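Local coordinates for protein cytochrome P450 (Rhodococcus erythropolis, PDB 3WEC) that hydroxylates the quinoline nitrogen of aurachin alkaloids, acting as a heme-dependent cytochrome P450 monooxygenase, at residues L37-S42 with W47-Y52; K57-R62 with S350-G355; F296-H301 with S330-A335. All blocks are in the same frame, centred on the assembly; numbering follows the deposited sequence.

Contact 1 of 3, residues L37-S42 with W47-Y52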
loop_
_atom_site.group_PDB
_atom_site.type_symbol
_atom_site.label_atom_id
_atom_site.label_comp_id
_atom_site.label_asym_id
_atom_site.label_seq_id
_atom_site.Cartn_x
_atom_site.Cartn_y
_atom_site.Cartn_z
ATOM N N LEU A 37 16.425 2.908 -20.883
ATOM C CA LEU A 37 17.230 2.688 -19.670
ATOM C C LEU A 37 16.460 1.834 -18.637
ATOM O O LEU A 37 15.992 2.346 -17.605
ATOM C CB LEU A 37 17.608 4.052 -19.078
ATOM C CG LEU A 37 18.664 4.275 -17.990
ATOM C CD1 LEU A 37 20.091 4.112 -18.511
ATOM C CD2 LEU A 37 18.460 5.664 -17.398
ATOM N N PRO A 38 16.323 0.526 -18.924
ATOM C CA PRO A 38 15.520 -0.367 -18.096
ATOM C C PRO A 38 16.044 -0.524 -16.651
ATOM O O PRO A 38 15.249 -0.728 -15.723
ATOM C CB PRO A 38 15.581 -1.697 -18.849
ATOM C CG PRO A 38 16.834 -1.636 -19.659
ATOM C CD PRO A 38 17.007 -0.190 -20.020
ATOM N N ILE A 39 17.363 -0.431 -16.456
ATOM C CA ILE A 39 17.952 -0.532 -15.102
ATOM C C ILE A 39 19.048 0.516 -14.954
ATOM O O ILE A 39 19.823 0.725 -15.882
ATOM C CB ILE A 39 18.555 -1.942 -14.808
ATOM C CG1 ILE A 39 17.504 -3.062 -14.978
ATOM C CG2 ILE A 39 19.164 -2.002 -13.400
ATOM C CD1 ILE A 39 17.630 -3.884 -16.245
ATOM N N HIS A 40 19.126 1.179 -13.807
ATOM C CA HIS A 40 20.239 2.105 -13.583
ATOM C C HIS A 40 20.455 2.428 -12.142
ATOM O O HIS A 40 19.516 2.366 -11.344
ATOM C CB HIS A 40 20.072 3.388 -14.398
ATOM C CG HIS A 40 18.922 4.265 -13.954
ATOM N ND1 HIS A 40 17.624 3.909 -14.103
ATOM C CD2 HIS A 40 18.916 5.536 -13.373
ATOM C CE1 HIS A 40 16.835 4.900 -13.639
ATOM N NE2 HIS A 40 17.627 5.891 -13.185
ATOM N N ARG A 41 21.700 2.747 -11.795
ATOM C CA ARG A 41 22.016 3.295 -10.484
ATOM C C ARG A 41 21.455 4.705 -10.416
ATOM O O ARG A 41 21.801 5.570 -11.223
ATOM C CB ARG A 41 23.523 3.303 -10.214
ATOM C CG ARG A 41 23.916 4.066 -8.957
ATOM C CD ARG A 41 25.324 3.715 -8.486
ATOM N NE ARG A 41 25.754 4.543 -7.353
ATOM C CZ ARG A 41 25.243 4.470 -6.120
ATOM N NH1 ARG A 41 24.274 3.606 -5.844
ATOM N NH2 ARG A 41 25.701 5.267 -5.158
ATOM N N SER A 42 20.578 4.906 -9.444
ATOM C CA SER A 42 19.873 6.166 -9.229
ATOM C C SER A 42 20.837 7.287 -8.861
ATOM O O SER A 42 20.655 8.437 -9.284
ATOM C CB SER A 42 18.792 5.971 -8.141
ATOM O OG SER A 42 18.409 7.180 -7.512
ATOM N N TRP A 47 19.345 1.292 -7.056
ATOM C CA TRP A 47 19.041 0.898 -8.426
ATOM C C TRP A 47 17.580 1.102 -8.703
ATOM O O TRP A 47 16.760 1.023 -7.790
ATOM C CB TRP A 47 19.395 -0.563 -8.608
ATOM C CG TRP A 47 20.888 -0.738 -8.598
ATOM C CD1 TRP A 47 21.724 -0.922 -7.494
ATOM C CD2 TRP A 47 21.789 -0.671 -9.753
ATOM N NE1 TRP A 47 23.030 -0.993 -7.877
ATOM C CE2 TRP A 47 23.148 -0.854 -9.220
ATOM C CE3 TRP A 47 21.614 -0.512 -11.123
ATOM C CZ2 TRP A 47 24.274 -0.866 -10.049
ATOM C CZ3 TRP A 47 22.751 -0.519 -11.950
ATOM C CH2 TRP A 47 24.049 -0.701 -11.424
ATOM N N ILE A 48 17.241 1.368 -9.966
ATOM C CA ILE A 48 15.845 1.563 -10.388
ATOM C C ILE A 48 15.539 0.569 -11.487
ATOM O O ILE A 48 16.300 0.452 -12.429
ATOM C CB ILE A 48 15.580 3.003 -10.897
ATOM C CG1 ILE A 48 16.182 4.058 -9.954
ATOM C CG2 ILE A 48 14.092 3.262 -11.069
ATOM C CD1 ILE A 48 15.606 4.111 -8.540
ATOM N N VAL A 49 14.435 -0.157 -11.370
ATOM C CA VAL A 49 14.117 -1.234 -12.319
ATOM C C VAL A 49 12.727 -1.016 -12.935
ATOM O O VAL A 49 11.751 -0.835 -12.193
ATOM C CB VAL A 49 14.176 -2.622 -11.634
ATOM C CG1 VAL A 49 13.669 -3.711 -12.573
ATOM C CG2 VAL A 49 15.591 -2.944 -11.184
ATOM N N ALA A 50 12.642 -1.046 -14.278
ATOM C CA ALA A 50 11.451 -0.537 -14.980
ATOM C C ALA A 50 10.620 -1.557 -15.795
ATOM O O ALA A 50 9.425 -1.339 -16.042
ATOM C CB ALA A 50 11.837 0.665 -15.854
ATOM N N ASP A 51 11.253 -2.656 -16.212
ATOM C CA ASP A 51 10.596 -3.618 -17.074
ATOM C C ASP A 51 9.876 -4.710 -16.316
ATOM O O ASP A 51 10.425 -5.283 -15.380
ATOM C CB ASP A 51 11.607 -4.250 -18.056
ATOM C CG ASP A 51 12.762 -4.947 -17.342
ATOM O OD1 ASP A 51 13.011 -6.135 -17.641
ATOM O OD2 ASP A 51 13.414 -4.300 -16.484
ATOM N N TYR A 52 8.658 -5.020 -16.758
ATOM C CA TYR A 52 7.910 -6.159 -16.217
ATOM C C TYR A 52 8.795 -7.349 -15.834
ATOM O O TYR A 52 8.812 -7.756 -14.672
ATOM C CB TYR A 52 6.798 -6.657 -17.165
ATOM C CG TYR A 52 5.963 -7.799 -16.552
ATOM C CD1 TYR A 52 5.104 -7.555 -15.465
ATOM C CD2 TYR A 52 6.039 -9.122 -17.053
ATOM C CE1 TYR A 52 4.352 -8.576 -14.888
ATOM C CE2 TYR A 52 5.282 -10.154 -16.479
ATOM C CZ TYR A 52 4.437 -9.865 -15.399
ATOM O OH TYR A 52 3.683 -10.848 -14.819
#

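Contact 2 of 3, residues K57-R62 with S350-G355. With HEM (protoporphyrin IX containing Fe), chain B.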
loop_
_atom_site.group_PDB
_atom_site.type_symbol
_atom_site.label_atom_id
_atom_site.label_comp_id
_atom_site.label_asym_id
_atom_site.label_seq_id
_atom_site.Cartn_x
_atom_site.Cartn_y
_atom_site.Cartn_z
ATOM N N LYS A 57 11.029 -10.840 -11.634
ATOM C CA LYS A 57 12.240 -11.573 -11.325
ATOM C C LYS A 57 12.864 -11.159 -9.978
ATOM O O LYS A 57 13.133 -12.013 -9.139
ATOM C CB LYS A 57 13.224 -11.429 -12.499
ATOM C CG LYS A 57 13.207 -12.565 -13.531
ATOM C CD LYS A 57 11.820 -13.008 -14.015
ATOM C CE LYS A 57 11.893 -13.979 -15.206
ATOM N NZ LYS A 57 13.047 -14.932 -15.236
ATOM N N VAL A 58 13.053 -9.857 -9.766
ATOM C CA VAL A 58 13.644 -9.339 -8.511
ATOM C C VAL A 58 12.732 -9.474 -7.268
ATOM O O VAL A 58 13.205 -9.810 -6.167
ATOM C CB VAL A 58 14.132 -7.868 -8.672
ATOM C CG1 VAL A 58 14.604 -7.280 -7.344
ATOM C CG2 VAL A 58 15.234 -7.774 -9.717
ATOM N N LEU A 59 11.430 -9.197 -7.432
ATOM C CA LEU A 59 10.461 -9.399 -6.325
ATOM C C LEU A 59 10.464 -10.870 -5.857
ATOM O O LEU A 59 10.404 -11.140 -4.652
ATOM C CB LEU A 59 9.050 -8.959 -6.716
ATOM C CG LEU A 59 8.816 -7.491 -7.130
ATOM C CD1 LEU A 59 7.456 -7.330 -7.798
ATOM C CD2 LEU A 59 8.966 -6.523 -5.970
ATOM N N ARG A 60 10.616 -11.804 -6.800
ATOM C CA ARG A 60 10.488 -13.243 -6.509
ATOM C C ARG A 60 11.763 -13.893 -5.990
ATOM O O ARG A 60 11.706 -14.836 -5.205
ATOM C CB ARG A 60 10.000 -14.014 -7.739
ATOM C CG ARG A 60 8.637 -13.580 -8.268
ATOM C CD ARG A 60 8.086 -14.595 -9.258
ATOM N NE ARG A 60 7.185 -15.490 -8.545
ATOM C CZ ARG A 60 5.865 -15.549 -8.721
ATOM N NH1 ARG A 60 5.254 -14.792 -9.626
ATOM N NH2 ARG A 60 5.152 -16.383 -7.983
ATOM N N SER A 61 12.908 -13.379 -6.421
ATOM C CA SER A 61 14.203 -14.044 -6.204
ATOM C C SER A 61 14.621 -14.190 -4.720
ATOM O O SER A 61 14.415 -13.284 -3.925
ATOM C CB SER A 61 15.279 -13.335 -7.058
ATOM O OG SER A 61 16.555 -13.294 -6.443
ATOM N N ARG A 62 15.205 -15.333 -4.349
ATOM C CA ARG A 62 15.741 -15.460 -2.991
ATOM C C ARG A 62 17.136 -14.833 -2.837
ATOM O O ARG A 62 17.738 -14.871 -1.766
ATOM C CB ARG A 62 15.618 -16.888 -2.405
ATOM C CG ARG A 62 16.423 -17.989 -3.062
ATOM C CD ARG A 62 15.613 -18.731 -4.115
ATOM N NE ARG A 62 16.455 -19.511 -5.028
ATOM C CZ ARG A 62 17.578 -20.154 -4.699
ATOM N NH1 ARG A 62 18.248 -20.827 -5.629
ATOM N NH2 ARG A 62 18.031 -20.154 -3.450
ATOM N N SER A 350 -2.784 -9.183 -15.407
ATOM C CA SER A 350 -1.519 -9.543 -14.776
ATOM C C SER A 350 -1.041 -8.216 -14.233
ATOM O O SER A 350 -1.142 -7.185 -14.945
ATOM C CB SER A 350 -0.558 -10.074 -15.864
ATOM O OG SER A 350 0.769 -10.267 -15.398
ATOM N N SER A 351 -0.562 -8.208 -12.982
ATOM C CA SER A 351 -0.213 -6.954 -12.300
ATOM C C SER A 351 0.877 -7.182 -11.246
ATOM O O SER A 351 0.925 -8.255 -10.621
ATOM C CB SER A 351 -1.474 -6.316 -11.662
ATOM O OG SER A 351 -1.170 -5.346 -10.667
ATOM N N LEU A 352 1.761 -6.191 -11.085
ATOM C CA LEU A 352 2.750 -6.198 -10.001
ATOM C C LEU A 352 2.324 -5.399 -8.749
ATOM O O LEU A 352 3.103 -5.275 -7.819
ATOM C CB LEU A 352 4.104 -5.703 -10.500
ATOM C CG LEU A 352 4.735 -6.502 -11.642
ATOM C CD1 LEU A 352 5.803 -5.626 -12.269
ATOM C CD2 LEU A 352 5.308 -7.819 -11.148
ATOM N N SER A 353 1.086 -4.913 -8.695
ATOM C CA SER A 353 0.720 -3.964 -7.634
ATOM C C SER A 353 0.758 -4.489 -6.172
ATOM O O SER A 353 0.829 -3.701 -5.242
ATOM C CB SER A 353 -0.587 -3.240 -7.968
ATOM O OG SER A 353 -0.411 -2.619 -9.223
ATOM N N TYR A 354 0.728 -5.821 -6.027
ATOM C CA TYR A 354 0.790 -6.460 -4.726
ATOM C C TYR A 354 2.146 -7.137 -4.431
ATOM O O TYR A 354 2.303 -7.778 -3.389
ATOM C CB TYR A 354 -0.333 -7.468 -4.617
ATOM C CG TYR A 354 -1.755 -6.941 -4.444
ATOM C CD1 TYR A 354 -2.091 -6.073 -3.365
ATOM C CD2 TYR A 354 -2.805 -7.351 -5.322
ATOM C CE1 TYR A 354 -3.396 -5.628 -3.161
ATOM C CE2 TYR A 354 -4.131 -6.913 -5.112
ATOM C CZ TYR A 354 -4.393 -6.021 -4.031
ATOM O OH TYR A 354 -5.658 -5.580 -3.775
ATOM N N GLY A 355 3.126 -6.981 -5.325
ATOM C CA GLY A 355 4.433 -7.584 -5.138
ATOM C C GLY A 355 4.278 -9.011 -5.650
ATOM O O GLY A 355 3.200 -9.361 -6.133
HETATM C CHA HEM B . 3.019 -5.943 1.581
HETATM C CHB HEM B . 0.579 -3.432 -1.946
HETATM C CHC HEM B . -3.475 -3.471 0.822
HETATM C CHD HEM B . -0.911 -5.847 4.466
HETATM C C1A HEM B . 2.627 -5.191 0.410
HETATM C C2A HEM B . 3.636 -4.806 -0.630
HETATM C C3A HEM B . 2.897 -4.088 -1.641
HETATM C C4A HEM B . 1.535 -4.072 -1.112
HETATM C CMA HEM B . 3.442 -3.468 -2.948
HETATM C CAA HEM B . 5.139 -5.078 -0.774
HETATM C CBA HEM B . 5.187 -6.445 -1.482
HETATM C CGA HEM B . 6.611 -6.795 -1.955
HETATM O O1A HEM B . 7.635 -6.300 -1.398
HETATM O O2A HEM B . 6.731 -7.637 -2.890
HETATM C C1B HEM B . -0.776 -3.220 -1.444
HETATM C C2B HEM B . -1.758 -2.635 -2.353
HETATM C C3B HEM B . -2.916 -2.634 -1.499
HETATM C C4B HEM B . -2.491 -3.216 -0.231
HETATM C CMB HEM B . -1.646 -2.098 -3.752
HETATM C CAB HEM B . -4.237 -2.113 -1.935
HETATM C CBB HEM B . -4.921 -1.344 -1.126
HETATM C C1C HEM B . -3.144 -4.164 2.048
HETATM C C2C HEM B . -4.065 -4.238 3.183
HETATM C C3C HEM B . -3.281 -4.928 4.230
HETATM C C4C HEM B . -1.963 -5.205 3.695
HETATM C CMC HEM B . -5.469 -3.701 3.196
HETATM C CAC HEM B . -3.673 -5.270 5.637
HETATM C CBC HEM B . -4.916 -5.208 6.059
HETATM C C1D HEM B . 0.471 -6.035 4.004
HETATM C C2D HEM B . 1.410 -6.817 4.804
HETATM C C3D HEM B . 2.618 -6.852 3.959
HETATM C C4D HEM B . 2.178 -6.142 2.746
HETATM C CMD HEM B . 1.198 -7.360 6.198
HETATM C CAD HEM B . 3.952 -7.470 4.266
HETATM C CBD HEM B . 3.953 -8.859 3.583
HETATM C CGD HEM B . 5.215 -9.623 3.811
HETATM O O1D HEM B . 5.104 -10.876 3.930
HETATM O O2D HEM B . 6.321 -8.993 3.881
HETATM N NA HEM B . 1.247 -4.844 0.090
HETATM N NB HEM B . -1.199 -3.633 -0.211
HETATM N NC HEM B . -1.892 -4.795 2.316
HETATM N ND HEM B . 0.904 -5.679 2.760
HETATM FE FE HEM B . -0.229 -4.580 1.378
HETATM O O HOH W 1 0.296 -2.231 1.966
#

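Contact 3 of 3, residues F296-H301 with S330-A335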
loop_
_atom_site.group_PDB
_atom_site.type_symbol
_atom_site.label_atom_id
_atom_site.label_comp_id
_atom_site.label_asym_id
_atom_site.label_seq_id
_atom_site.Cartn_x
_atom_site.Cartn_y
_atom_site.Cartn_z
ATOM N N PHE A 296 -3.381 -0.001 -13.675
ATOM C CA PHE A 296 -3.275 1.319 -14.331
ATOM C C PHE A 296 -2.844 2.412 -13.362
ATOM O O PHE A 296 -2.106 3.308 -13.731
ATOM C CB PHE A 296 -4.637 1.701 -14.960
ATOM C CG PHE A 296 -4.573 2.838 -15.933
ATOM C CD1 PHE A 296 -4.051 2.668 -17.209
ATOM C CD2 PHE A 296 -5.083 4.092 -15.591
ATOM C CE1 PHE A 296 -4.016 3.740 -18.122
ATOM C CE2 PHE A 296 -5.036 5.162 -16.497
ATOM C CZ PHE A 296 -4.516 4.979 -17.774
ATOM N N GLU A 297 -3.351 2.380 -12.134
ATOM C CA GLU A 297 -2.993 3.418 -11.183
ATOM C C GLU A 297 -2.725 2.800 -9.806
ATOM O O GLU A 297 -3.550 2.921 -8.909
ATOM C CB GLU A 297 -4.092 4.489 -11.081
ATOM C CG GLU A 297 -4.211 5.442 -12.274
ATOM C CD GLU A 297 -3.207 6.576 -12.267
ATOM O OE1 GLU A 297 -2.265 6.556 -11.447
ATOM O OE2 GLU A 297 -3.330 7.495 -13.120
ATOM N N PRO A 298 -1.556 2.158 -9.637
ATOM C CA PRO A 298 -1.281 1.441 -8.378
ATOM C C PRO A 298 -1.039 2.428 -7.266
ATOM O O PRO A 298 -0.616 3.550 -7.533
ATOM C CB PRO A 298 -0.016 0.620 -8.701
ATOM C CG PRO A 298 0.346 0.935 -10.137
ATOM C CD PRO A 298 -0.376 2.188 -10.528
ATOM N N PRO A 299 -1.364 2.062 -6.010
ATOM C CA PRO A 299 -1.168 3.080 -4.971
ATOM C C PRO A 299 0.317 3.183 -4.569
ATOM O O PRO A 299 0.783 4.265 -4.134
ATOM C CB PRO A 299 -2.044 2.576 -3.814
ATOM C CG PRO A 299 -2.068 1.089 -4.007
ATOM C CD PRO A 299 -2.007 0.839 -5.491
ATOM N N ALA A 300 1.045 2.069 -4.716
ATOM C CA ALA A 300 2.476 2.061 -4.520
ATOM C C ALA A 300 3.190 1.912 -5.868
ATOM O O ALA A 300 3.052 0.883 -6.514
ATOM C CB ALA A 300 2.894 0.941 -3.574
ATOM N N HIS A 301 3.950 2.928 -6.269
ATOM C CA HIS A 301 4.752 2.875 -7.518
ATOM C C HIS A 301 6.042 2.109 -7.375
ATOM O O HIS A 301 6.616 1.668 -8.377
ATOM C CB HIS A 301 4.985 4.292 -8.103
ATOM C CG HIS A 301 3.810 4.803 -8.912
ATOM N ND1 HIS A 301 3.958 5.538 -10.041
ATOM C CD2 HIS A 301 2.426 4.648 -8.723
ATOM C CE1 HIS A 301 2.739 5.840 -10.541
ATOM N NE2 HIS A 301 1.804 5.307 -9.728
ATOM N N SER A 330 5.640 1.093 -13.497
ATOM C CA SER A 330 6.245 0.927 -14.818
ATOM C C SER A 330 6.016 -0.474 -15.431
ATOM O O SER A 330 5.436 -0.589 -16.505
ATOM C CB SER A 330 7.737 1.238 -14.739
ATOM O OG SER A 330 8.279 1.331 -16.013
ATOM N N GLY A 331 6.446 -1.521 -14.733
ATOM C CA GLY A 331 6.235 -2.882 -15.185
ATOM C C GLY A 331 4.804 -3.115 -15.608
ATOM O O GLY A 331 4.565 -3.611 -16.679
ATOM N N ASN A 332 3.849 -2.723 -14.773
ATOM C CA ASN A 332 2.428 -2.895 -15.073
ATOM C C ASN A 332 1.988 -2.416 -16.463
ATOM O O ASN A 332 1.115 -3.049 -17.093
ATOM C CB ASN A 332 1.587 -2.224 -13.998
ATOM C CG ASN A 332 1.579 -3.013 -12.684
ATOM O OD1 ASN A 332 2.057 -4.150 -12.620
ATOM N ND2 ASN A 332 1.070 -2.392 -11.622
ATOM N N ARG A 333 2.573 -1.295 -16.923
ATOM C CA ARG A 333 2.180 -0.679 -18.181
ATOM C C ARG A 333 2.542 -1.583 -19.373
ATOM O O ARG A 333 1.990 -1.445 -20.464
ATOM C CB ARG A 333 2.727 0.762 -18.330
ATOM C CG ARG A 333 2.101 1.793 -17.388
ATOM C CD ARG A 333 0.577 1.704 -17.393
ATOM N NE ARG A 333 -0.083 2.723 -16.560
ATOM C CZ ARG A 333 -0.395 3.938 -17.014
ATOM N NH1 ARG A 333 -0.096 4.281 -18.273
ATOM N NH2 ARG A 333 -0.996 4.809 -16.226
ATOM N N GLU A 334 3.422 -2.553 -19.128
ATOM C CA GLU A 334 3.715 -3.595 -20.130
ATOM C C GLU A 334 3.332 -5.027 -19.669
ATOM O O GLU A 334 3.715 -5.999 -20.307
ATOM C CB GLU A 334 5.184 -3.513 -20.628
ATOM C CG GLU A 334 6.255 -3.817 -19.577
ATOM C CD GLU A 334 7.668 -3.854 -20.136
ATOM O OE1 GLU A 334 7.911 -3.233 -21.184
ATOM O OE2 GLU A 334 8.547 -4.514 -19.535
ATOM N N ALA A 335 2.567 -5.155 -18.587
ATOM C CA ALA A 335 2.157 -6.488 -18.084
ATOM C C ALA A 335 1.084 -7.165 -18.961
ATOM O O ALA A 335 0.960 -8.393 -18.969
ATOM C CB ALA A 335 1.713 -6.415 -16.630
#

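Contact 1 of 3, residues L37-S42 with W47-Y52
Residues 39-41 and 47-49 form an antiparallel beta hairpin, with strand axes 4.6 Å apart at closest and N-to-C directions 164° apart. The hairpin is the outer end of the mixed sheet of the P450 fold, and strand 39-41 is one of its two edge strands. His40 and Ile48 are a hydrogen-bonded pair. His40 N gives to Ile48 O at 3.2 Å, and Ile48 N gives to His40 O at 2.8 Å. Ala50 N adds a third bond to Pro38 O at 3.0 Å, just beyond the strands. Ile39 with Val49 and Arg41 with Trp47 are non-hydrogen-bonded pairs. Their side chains share one face of the sheet. On it the Trp47 indole folds back across the partner strand, and Arg41 CB sits almost straight above the centroid of its six-membered ring, 4.0 Å away, a CH-pi contact. Trp47 CE3 also touches Ile39 CG2 at 3.7 Å. Trp47 NE1 is hydrogen-bonded to Asp322, just before strand 323-326, which pairs with strand 47-49 in the sheet. The other face carries His40 and Ile48, side by side and pointing the same way. With chi1 at 68°, the imidazole lies between its own backbone N and carbonyl carbon, and CE1 comes close to Ile48 CB. His40 ND1 is buried here without a polar partner. Further along, Ile48 CG1 packs on Ser42 CB at 3.7 Å.

Contact 2 of 3, residues K57-R62 with S350-G355
Leu59, in the last turn of helix 52-60, faces a type I beta turn from Leu352 to Gly355, and the closest CA atoms, those of Leu59 and Gly355, are 6.4 Å apart. The turn opens the heme-binding loop of the P450 fold, whose signature sequence runs on from Tyr354 and Gly355 to the axial ligand Cys361. The turn is closed by Gly355 N bonding to Leu352 O. Ser351 OG accepts from Ser353 N at 3.0 Å, an ST turn that overlaps its start. Across the contact everything is apolar. One methyl, Leu59 CD1, meets both Leu352 CD2 and Gly355 CA, each at 4.0 Å. The two leucine side chains run at a slant to each other. The other methyl of Leu59, CD2, is turned to the heme and lies 4.0 Å from propionate oxygen O2A. Gly355 has a positive phi, and its CA comes within 3.2 Å of the same O2A. Arg305, hydrogen-bonded to the heme, also makes a weak hydrogen bond to Leu59 O. Tyr354 leads away from the helix to pyrrole ring B, where its CE1 lies 3.5 Å from heme C3B.

Contact 3 of 3, residues F296-H301 with S330-A335
This is a buried cation-pi stack with a side-chain-to-backbone hydrogen bond beside it. It joins the end of helix 286-296, the K helix of the P450 fold, to the end of helix 328-333. The guanidinium of Arg333 lies flat over one face of the Phe296 ring, with the planes 5° apart and the centres 4.2 Å apart. NH2 is the atom over the middle of the ring, 3.7 Å above its plane. The same NH2 gives a hydrogen bond to Phe296 O at 3.1 Å, with an N-H...O angle of 155°. This bond lies in the carbonyl plane on a lone pair, and it stays close to the plane of the guanidinium. One residue thus offers both its ring and its carbonyl to the arginine. The Phe296 ring can reach back because its CG is anti to the backbone N (chi1 -166°), while the Arg333 chain bends at chi2. The other terminal nitrogen, NH1, forms a salt bridge with Asp340. The bonds to Phe296 O and Asp340, with the ring against its face, should limit the rotation of the guanidinium. Next to the stack, Pro298 CG rests against Asn332 ND2 at 3.7 Å, and the two side chains pass with their ends pointing opposite ways. Asn332 OD1 accepts from Leu352 N and its O from Arg295, the arginine of the K-helix ExxR motif. After Pro298 the chain passes the heme at Pro299 and the bound aurachin intermediate at Ala300 before entering strand 303-307. Helix 240-271 touches Phe296 through Thr268, and Tyr27 of helix 27-36 packs on Pro298 and makes a further cation-pi contact with Arg333.

Contact 1 is the most peripheral, only partly buried at the edge of the sheet, whereas contacts 2 and 3 are buried near the heme. Their chemistry follows: backbone pairing in contact 1, methyl groups against a turn in contact 2, a stacked arginine in contact 3. Contacts 1 and 2 are joined through the chain, because strand 47-49 leads into helix 52-60. Tyr52, at the start of that helix, probably hydrogen-bonds Ser350 OG through its OH. Contact 3 lies within the chain loop closed by contact 2, and Ser353 OG packs against Pro298 CB. Ser330 OG probably gives a hydrogen bond to Ala50 O, tying helix 328-333 to the hairpin.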